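Proteasome accessory factor B/C (PafBC) (Paenarthrobacter aurescens, PDB 6SJ9) is a WYL domain-containing transcriptional regulator of the bacterial DNA damage response that probably binds DNA through winged helix-turn-helix domains. Local coordinates at residues A[459-462]-A[463-467]; A[396-399]-A[400-403]. All coordinates share one frame; numbering follows the deposited sequence.

Interaction 1: A[459-462]-A[463-467]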
loop_
_atom_site.group_PDB
_atom_site.type_symbol
_atom_site.label_atom_id
_atom_site.label_comp_id
_atom_site.label_asym_id
_atom_site.label_seq_id
_atom_site.Cartn_x
_atom_site.Cartn_y
_atom_site.Cartn_z
ATOM N N GLU A 459 11.671 -1.087 -14.068
ATOM C CA GLU A 459 11.670 -1.992 -15.215
ATOM C C GLU A 459 12.079 -3.406 -14.798
ATOM O O GLU A 459 11.462 -4.401 -15.212
ATOM C CB GLU A 459 12.608 -1.480 -16.308
ATOM C CG GLU A 459 12.697 -2.462 -17.478
ATOM C CD GLU A 459 13.937 -2.281 -18.370
ATOM O OE1 GLU A 459 15.050 -2.036 -17.836
ATOM O OE2 GLU A 459 13.804 -2.426 -19.606
ATOM N N SER A 460 13.139 -3.517 -13.999
ATOM C CA SER A 460 13.636 -4.847 -13.695
ATOM C C SER A 460 12.674 -5.613 -12.797
ATOM O O SER A 460 12.508 -6.823 -12.975
ATOM C CB SER A 460 15.047 -4.795 -13.065
ATOM O OG SER A 460 15.042 -4.320 -11.731
ATOM N N VAL A 461 12.059 -4.950 -11.810
ATOM C CA VAL A 461 11.133 -5.674 -10.944
ATOM C C VAL A 461 9.861 -6.032 -11.727
ATOM O O VAL A 461 9.263 -7.088 -11.477
ATOM C CB VAL A 461 10.838 -4.918 -9.635
ATOM C CG1 VAL A 461 9.887 -3.758 -9.850
ATOM C CG2 VAL A 461 10.267 -5.855 -8.602
ATOM N N THR A 462 9.503 -5.240 -12.754
ATOM C CA THR A 462 8.357 -5.587 -13.607
ATOM C C THR A 462 8.616 -6.881 -14.390
ATOM O O THR A 462 7.768 -7.774 -14.420
ATOM C CB THR A 462 8.056 -4.432 -14.558
ATOM O OG1 THR A 462 7.692 -3.303 -13.757
ATOM C CG2 THR A 462 6.908 -4.787 -15.583
ATOM N N ILE A 463 9.805 -7.015 -14.966
ATOM C CA ILE A 463 10.175 -8.217 -15.700
ATOM C C ILE A 463 10.196 -9.418 -14.749
ATOM O O ILE A 463 9.650 -10.479 -15.053
ATOM C CB ILE A 463 11.537 -7.990 -16.394
ATOM C CG1 ILE A 463 11.385 -6.852 -17.398
ATOM C CG2 ILE A 463 12.049 -9.223 -17.148
ATOM C CD1 ILE A 463 12.696 -6.417 -18.080
ATOM N N LYS A 464 10.826 -9.271 -13.579
ATOM C CA LYS A 464 10.903 -10.395 -12.645
ATOM C C LYS A 464 9.522 -10.838 -12.171
ATOM O O LYS A 464 9.210 -12.033 -12.172
ATOM C CB LYS A 464 11.775 -10.030 -11.453
ATOM C CG LYS A 464 13.205 -9.754 -11.831
ATOM C CD LYS A 464 14.011 -9.295 -10.611
ATOM C CE LYS A 464 15.512 -9.148 -10.947
ATOM N NZ LYS A 464 16.205 -8.842 -9.675
ATOM N N LEU A 465 8.649 -9.889 -11.832
ATOM C CA LEU A 465 7.315 -10.278 -11.385
ATOM C C LEU A 465 6.489 -10.848 -12.531
ATOM O O LEU A 465 5.580 -11.648 -12.283
ATOM C CB LEU A 465 6.576 -9.106 -10.755
ATOM C CG LEU A 465 6.761 -8.887 -9.252
ATOM C CD1 LEU A 465 5.930 -9.893 -8.512
ATOM C CD2 LEU A 465 8.203 -9.110 -8.900
ATOM N N THR A 466 6.776 -10.429 -13.777
ATOM C CA THR A 466 6.109 -11.017 -14.935
ATOM C C THR A 466 6.398 -12.515 -15.021
ATOM O O THR A 466 5.503 -13.313 -15.316
ATOM C CB THR A 466 6.571 -10.327 -16.223
ATOM O OG1 THR A 466 6.153 -8.956 -16.231
ATOM C CG2 THR A 466 6.007 -11.018 -17.489
ATOM N N GLY A 467 7.637 -12.912 -14.752
ATOM C CA GLY A 467 7.971 -14.321 -14.742
ATOM C C GLY A 467 7.252 -15.064 -13.636
ATOM O O GLY A 467 6.945 -16.244 -13.780
#
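Ile-463 packs back against Glu-459, one turn earlier on helix 457-469. Ile-463 N bonds to Glu-459 O at 3.1 Å, nearly straight at 161°. Ile-463 CG1 comes within 3.3 Å of Glu-459 O. Its CD1 runs alongside the Glu-459 chain, 4.0 Å from Glu-459 CG.

Thr-462 meets Thr-466 through its carbonyl O, which accepts two bonds. The backbone N of Thr-466 lies 2.9 Å from Thr-462 O, and Thr-466 OG1 lies 2.7 Å from the same oxygen. The two donors come from opposite faces of the carbonyl plane. The hydroxyl stands above that plane, 38° out of it, while the N-H is tilted less. Thr-466 OG1 is placed beside its own backbone N (chi1 -65°), which turns it back along the helix toward Thr-462. The hydroxyl of Thr-462 likewise bonds back to Leu-458 O.

Val-461 CG2 lies beside Leu-465 CD2 at 3.9 Å, with Leu-437 and Phe-425 close by.

Thr-466 also touches Leu-9, Leu-12 and Leu-13 of helix 2-17. A valine here has no hydroxyl to give, and its methyl would probably press on Thr-462 O, leaving that oxygen with the backbone N-H alone among the helix donors described. The bond inside the helix thus satisfies a buried hydroxyl and lets a polar residue face a leucine-rich surface.

Interaction 2: A[396-399]-A[400-403]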
loop_
_atom_site.group_PDB
_atom_site.type_symbol
_atom_site.label_atom_id
_atom_site.label_comp_id
_atom_site.label_asym_id
_atom_site.label_seq_id
_atom_site.Cartn_x
_atom_site.Cartn_y
_atom_site.Cartn_z
ATOM N N GLY A 396 0.586 -9.993 0.610
ATOM C CA GLY A 396 1.312 -10.506 -0.518
ATOM C C GLY A 396 2.667 -9.869 -0.723
ATOM O O GLY A 396 3.386 -10.288 -1.638
ATOM N N TYR A 397 3.038 -8.747 0.111
ATOM C CA TYR A 397 4.383 -8.175 0.109
ATOM C C TYR A 397 5.152 -8.836 1.258
ATOM O O TYR A 397 4.662 -8.829 2.393
ATOM C CB TYR A 397 4.350 -6.647 0.304
ATOM C CG TYR A 397 5.713 -6.007 0.054
ATOM C CD1 TYR A 397 6.127 -5.691 -1.240
ATOM C CD2 TYR A 397 6.626 -5.814 1.096
ATOM C CE1 TYR A 397 7.385 -5.142 -1.480
ATOM C CE2 TYR A 397 7.891 -5.272 0.864
ATOM C CZ TYR A 397 8.272 -4.950 -0.435
ATOM O OH TYR A 397 9.531 -4.423 -0.686
ATOM N N PRO A 398 6.355 -9.365 1.044
ATOM C CA PRO A 398 7.035 -10.127 2.112
ATOM C C PRO A 398 7.633 -9.247 3.202
ATOM O O PRO A 398 8.079 -8.125 2.947
ATOM C CB PRO A 398 8.140 -10.875 1.365
ATOM C CG PRO A 398 8.123 -10.284 -0.055
ATOM C CD PRO A 398 7.207 -9.148 -0.129
ATOM N N ASP A 399 7.697 -9.806 4.423
ATOM C CA ASP A 399 8.079 -9.030 5.606
ATOM C C ASP A 399 9.586 -8.980 5.841
ATOM O O ASP A 399 10.038 -8.228 6.710
ATOM C CB ASP A 399 7.395 -9.583 6.874
ATOM C CG ASP A 399 7.693 -11.053 7.117
ATOM O OD1 ASP A 399 8.868 -11.390 7.378
ATOM O OD2 ASP A 399 6.762 -11.878 7.028
ATOM N N ASP A 400 10.360 -9.788 5.128
ATOM C CA ASP A 400 11.798 -9.913 5.339
ATOM C C ASP A 400 12.583 -9.361 4.155
ATOM O O ASP A 400 13.566 -9.958 3.721
ATOM C CB ASP A 400 12.178 -11.372 5.614
ATOM C CG ASP A 400 11.574 -12.366 4.595
ATOM O OD1 ASP A 400 11.102 -11.942 3.518
ATOM O OD2 ASP A 400 11.604 -13.592 4.868
ATOM N N LEU A 401 12.118 -8.262 3.564
ATOM C CA LEU A 401 12.780 -7.688 2.396
ATOM C C LEU A 401 13.560 -6.386 2.629
ATOM O O LEU A 401 14.613 -6.209 2.013
ATOM C CB LEU A 401 11.718 -7.478 1.303
ATOM C CG LEU A 401 12.015 -7.590 -0.196
ATOM C CD1 LEU A 401 12.813 -8.844 -0.507
ATOM C CD2 LEU A 401 10.730 -7.535 -1.049
ATOM N N LEU A 402 13.078 -5.447 3.467
ATOM C CA LEU A 402 13.704 -4.128 3.648
ATOM C C LEU A 402 14.240 -3.896 5.057
ATOM O O LEU A 402 13.475 -3.894 6.027
ATOM C CB LEU A 402 12.730 -3.006 3.301
ATOM C CG LEU A 402 12.454 -2.983 1.806
ATOM C CD1 LEU A 402 11.789 -1.724 1.416
ATOM C CD2 LEU A 402 13.746 -3.156 1.066
ATOM N N ASP A 403 15.528 -3.587 5.160
ATOM C CA ASP A 403 16.084 -3.063 6.406
ATOM C C ASP A 403 16.239 -1.559 6.244
ATOM O O ASP A 403 17.036 -1.101 5.417
ATOM C CB ASP A 403 17.454 -3.657 6.759
ATOM C CG ASP A 403 17.401 -5.126 7.127
ATOM O OD1 ASP A 403 18.490 -5.692 7.385
ATOM O OD2 ASP A 403 16.294 -5.716 7.138
HETATM O O HOH W 1 10.745 -5.043 5.931
#
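Tyr-397 and Leu-401 meet because the first torsion of the tyrosine carries its ring forward along the chain. CG of Tyr-397 is anti to the backbone N (chi1 -170°), and the ring extends toward the side chains of Leu-401 and Leu-402. Leu-401 has a chi1 of -148°, away from the usual staggered positions, and its CD2 methyl comes to the phenol end of the ring. Leu-401 CD2 is 3.6 Å from Tyr-397 CZ and 3.4 Å from Tyr-397 OH. The two side chains cross at about a right angle.

Pro-398 packs against both. Its CD sits over one face of the Tyr-397 ring, offset toward the rim, and Pro-398 CG is 3.9 Å from Leu-401 CD2. That methyl touches both the proline and the phenol, which meet it from clearly different directions. Tyr-397 OH is hydrogen-bonded to the carbonyl O of Ser-98, which ties the ring to helix 95-118. Leu-401 and Pro-398 also reach Val-423 of strand 421-424.

The outer side of the turn is polar. Asp-399 OD1 and Asp-400 OD2 are 4.3 Å apart, with their carboxylate planes 53° to each other. These like charges probably repel somewhat, and both residues are exposed. Arg-283 makes a long, weak ion pair with Asp-399 OD1, which may partly offset this. A water spans the backbone, giving a bond of 3.0 Å to Leu-402 O and a weak one to Asp-399 O.

The loop is thus apolar toward the protein and acidic outside. It ends the connection from helix 378-389 to strand 404-407 and enters the strand pair 404-407 and 410-413, consistent with the wing of a winged helix-turn-helix domain.

How the interactions relate
Along the chain, interaction 2 comes first. It shapes the end of the loop that follows helix 378-389 and leads into strand 404-407. The chain then passes through strands 410-413 and 421-424 and helix 427-441 before interaction 1 on helix 457-469. The two contacts are in series. Neither nests in nor crosses the other. Each joins residues no more than five apart, so neither closes a long loop. The centres of interaction 1 and interaction 2 are about 17 Å apart, and the two do not touch. Helix 95-118 serves both: Ser-98 meets 396-403, and Glu-97 meets 459-467. Interaction 1 also faces helix 2-17. Both therefore tie the PafC helix-turn-helix region to earlier parts of the chain.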